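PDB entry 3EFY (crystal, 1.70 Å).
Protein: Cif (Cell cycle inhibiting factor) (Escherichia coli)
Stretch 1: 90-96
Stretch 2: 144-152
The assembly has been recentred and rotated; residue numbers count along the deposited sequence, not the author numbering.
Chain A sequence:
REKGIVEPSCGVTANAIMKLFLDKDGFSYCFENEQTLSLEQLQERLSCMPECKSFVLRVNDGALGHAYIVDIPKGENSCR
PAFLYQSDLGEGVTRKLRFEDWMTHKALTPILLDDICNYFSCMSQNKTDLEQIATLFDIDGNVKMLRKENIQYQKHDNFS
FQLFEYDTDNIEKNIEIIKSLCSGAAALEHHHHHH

Stretch 1, residues 90-96: GEGVTRK
Stretch 2, residues 144-152: KMLRKENIQ

Stretch 1 contains no regular helix or strand. Its path is set by phi/psi values of 83/23° at G90, -85/-15° at E91, -117/-134° at G92, -67/-47° at V93, -92/155° at T94, -82/166° at R95 and -55/134° at K96. Stretch 2 enters at the end of a 3-10 segment (K144 -68/-17°, M145 -85/-9°), extends through L146 (-86/158°) and R147 (-124/92°), and turns again in a 3-10 segment at K148 (-59/-31°), E149 (-49/-27°) and N150 (-93/3°), before I151 (-60/133°) and Q152 (-119/65°). Within that turn, N150 N donates to R147 O at 3.0 Å and I151 N to K148 O at 3.1 Å.

The register shows that the chains run antiparallel: the CA atoms of V93 and R147 lie 4.6 Å apart, those of T94 and L146 5.2 Å, and those of R95 and M145 6.5 Å. The spacing widens toward R95, so the closest backbone approach in this series is at V93. There R147 N donates to V93 O (2.9 Å, 156° at the hydrogen). The same carbonyl receives a CA-H...O contact from L146 CA at 3.3 Å, while V93 CA makes a second such contact with R147 O at 3.6 Å.

N150 extends the polar contact. Its CB points toward stretch 1, and with chi1 -63° (m) and chi2 -32° its ND2 donates to G92 O (3.0 Å, 158°). A side-chain amide thus satisfies the carbonyl preceding V93. Water 1 adds a weak bridge, donating to E91 O at 2.9 Å and G92 O at 3.3 Å and accepting from R147 NH1 at 3.2 Å.

V93 is buried and, with 117 Å² covered, contributes most to the 439 Å² interface. Its t rotamer (chi1 177°) sets the direction of its two methyls: CG2 lies 3.5 Å from I151 CG1, against an isoleucine in rotamer m, t, and CG1 lies 4.4 Å from L146 CB. L146, also m, t, begins sideways but its end comes nearer, bringing CD2 within 3.8 Å of T94 CG2. T94 points its CB away, with chi1 38° (p).

At the R95 end, both CB atoms point toward the opposing stretch. R95 (chi1 68°, chi2 171°, chi3 149°, chi4 158°) places NE 3.5 Å from M145 CG, which covers one guanidinium face. This is van der Waals packing; R95 NE and NH2 find hydrogen bonds elsewhere in the structure. M145 (chi1 -62°, chi2 -67°, chi3 105°) then leads its end away.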

# COMPACT_ATOMS: atom_id res chain seq x y z
N GLY A 90 15.37 11.97 -12.96
CA GLY A 90 16.09 12.98 -13.76
C GLY A 90 17.29 12.46 -14.53
O GLY A 90 18.18 13.24 -14.92
N GLU A 91 17.31 11.17 -14.82
CA GLU A 91 18.42 10.57 -15.56
C GLU A 91 18.23 10.70 -17.06
O GLU A 91 19.21 10.55 -17.81
CB GLU A 91 18.55 9.10 -15.16
CG GLU A 91 18.79 8.93 -13.71
CD GLU A 91 18.54 7.51 -13.20
OE1 GLU A 91 17.43 6.91 -13.45
OE2 GLU A 91 19.44 7.02 -12.49
N GLY A 92 17.00 11.03 -17.51
CA GLY A 92 16.61 10.96 -18.90
C GLY A 92 16.22 12.28 -19.55
O GLY A 92 16.94 13.26 -19.42
N VAL A 93 15.11 12.30 -20.29
CA VAL A 93 14.67 13.52 -21.00
C VAL A 93 14.25 14.61 -20.05
O VAL A 93 14.62 15.79 -20.18
CB VAL A 93 13.51 13.24 -22.01
CG1 VAL A 93 13.02 14.52 -22.67
CG2 VAL A 93 13.96 12.21 -23.09
N THR A 94 13.43 14.24 -19.07
CA THR A 94 12.88 15.18 -18.12
C THR A 94 13.77 15.26 -16.89
O THR A 94 14.50 14.33 -16.55
CB THR A 94 11.44 14.67 -17.76
OG1 THR A 94 11.49 13.23 -17.68
CG2 THR A 94 10.47 15.07 -18.80
N ARG A 95 13.70 16.38 -16.18
CA ARG A 95 14.52 16.59 -15.02
C ARG A 95 13.98 15.95 -13.74
O ARG A 95 12.80 15.51 -13.69
CB ARG A 95 14.74 18.08 -14.82
CG ARG A 95 13.52 18.85 -14.43
CD ARG A 95 13.87 20.26 -14.03
NE ARG A 95 12.80 21.18 -14.35
CZ ARG A 95 12.62 22.37 -13.78
NH1 ARG A 95 13.48 22.83 -12.85
NH2 ARG A 95 11.60 23.12 -14.17
N LYS A 96 14.83 15.87 -12.71
CA LYS A 96 14.42 15.33 -11.40
C LYS A 96 13.21 16.05 -10.84
O LYS A 96 13.14 17.28 -10.87
CB LYS A 96 15.53 15.45 -10.33
CG LYS A 96 15.17 14.74 -9.02
CD LYS A 96 16.32 14.65 -7.98
CE LYS A 96 15.80 14.21 -6.60
NZ LYS A 96 15.36 12.77 -6.60
N LYS A 144 13.68 24.47 -21.72
CA LYS A 144 15.14 24.50 -21.54
C LYS A 144 15.64 23.48 -20.54
O LYS A 144 16.85 23.20 -20.51
CB LYS A 144 15.64 25.89 -21.13
CG LYS A 144 15.32 26.94 -22.17
CD LYS A 144 15.90 28.26 -21.79
CE LYS A 144 15.60 29.31 -22.85
NZ LYS A 144 15.88 30.69 -22.31
N MET A 145 14.76 22.93 -19.71
CA MET A 145 15.18 21.91 -18.74
C MET A 145 15.19 20.50 -19.31
O MET A 145 15.66 19.58 -18.62
CB MET A 145 14.33 21.95 -17.48
CG MET A 145 14.38 23.22 -16.67
SD MET A 145 16.05 23.32 -16.00
CE MET A 145 16.69 24.59 -17.07
N LEU A 146 14.67 20.30 -20.52
CA LEU A 146 14.61 19.00 -21.12
C LEU A 146 15.88 18.68 -21.84
O LEU A 146 16.63 19.58 -22.23
CB LEU A 146 13.48 18.90 -22.12
CG LEU A 146 12.11 19.20 -21.52
CD1 LEU A 146 11.09 19.09 -22.68
CD2 LEU A 146 11.70 18.27 -20.36
N ARG A 147 16.11 17.40 -22.02
CA ARG A 147 17.24 16.90 -22.80
C ARG A 147 16.75 15.99 -23.92
O ARG A 147 16.61 14.78 -23.73
CB ARG A 147 18.21 16.18 -21.88
CG ARG A 147 18.96 17.15 -20.92
CD ARG A 147 20.04 16.44 -20.18
NE ARG A 147 20.79 17.36 -19.33
CZ ARG A 147 21.76 16.98 -18.50
NH1 ARG A 147 22.12 15.71 -18.42
NH2 ARG A 147 22.36 17.89 -17.76
N LYS A 148 16.52 16.57 -25.09
CA LYS A 148 15.98 15.82 -26.21
C LYS A 148 16.85 14.65 -26.62
O LYS A 148 16.34 13.65 -27.10
CB LYS A 148 15.71 16.72 -27.40
CG LYS A 148 16.91 17.07 -28.24
CD LYS A 148 16.45 17.69 -29.58
CE LYS A 148 17.62 18.29 -30.34
NZ LYS A 148 18.20 19.42 -29.54
N GLU A 149 18.18 14.80 -26.42
CA GLU A 149 19.16 13.73 -26.62
C GLU A 149 18.83 12.39 -25.96
O GLU A 149 19.29 11.34 -26.40
CB GLU A 149 20.60 14.20 -26.16
CG GLU A 149 20.82 14.64 -24.66
CD GLU A 149 20.64 16.14 -24.40
OE1 GLU A 149 19.81 16.76 -25.12
OE2 GLU A 149 21.37 16.74 -23.50
N ASN A 150 18.08 12.43 -24.88
CA ASN A 150 17.79 11.22 -24.15
C ASN A 150 16.48 10.51 -24.56
O ASN A 150 16.18 9.46 -24.01
CB ASN A 150 17.82 11.50 -22.67
CG ASN A 150 19.21 11.92 -22.22
OD1 ASN A 150 20.21 11.45 -22.80
ND2 ASN A 150 19.29 12.80 -21.23
N ILE A 151 15.79 11.02 -25.56
CA ILE A 151 14.69 10.27 -26.18
C ILE A 151 15.23 8.95 -26.74
O ILE A 151 16.31 8.92 -27.39
CB ILE A 151 13.94 11.10 -27.23
CG1 ILE A 151 13.28 12.31 -26.57
CG2 ILE A 151 12.88 10.24 -27.96
CD1 ILE A 151 12.86 13.39 -27.50
N GLN A 152 14.54 7.85 -26.46
CA GLN A 152 14.92 6.52 -26.92
C GLN A 152 13.81 5.97 -27.80
O GLN A 152 13.21 4.99 -27.45
CB GLN A 152 15.12 5.51 -25.79
CG GLN A 152 15.59 6.02 -24.45
CD GLN A 152 17.09 5.93 -24.23
OE1 GLN A 152 17.71 6.88 -23.75
NE2 GLN A 152 17.68 4.78 -24.56
O HOH W 1 20.08 13.23 -18.39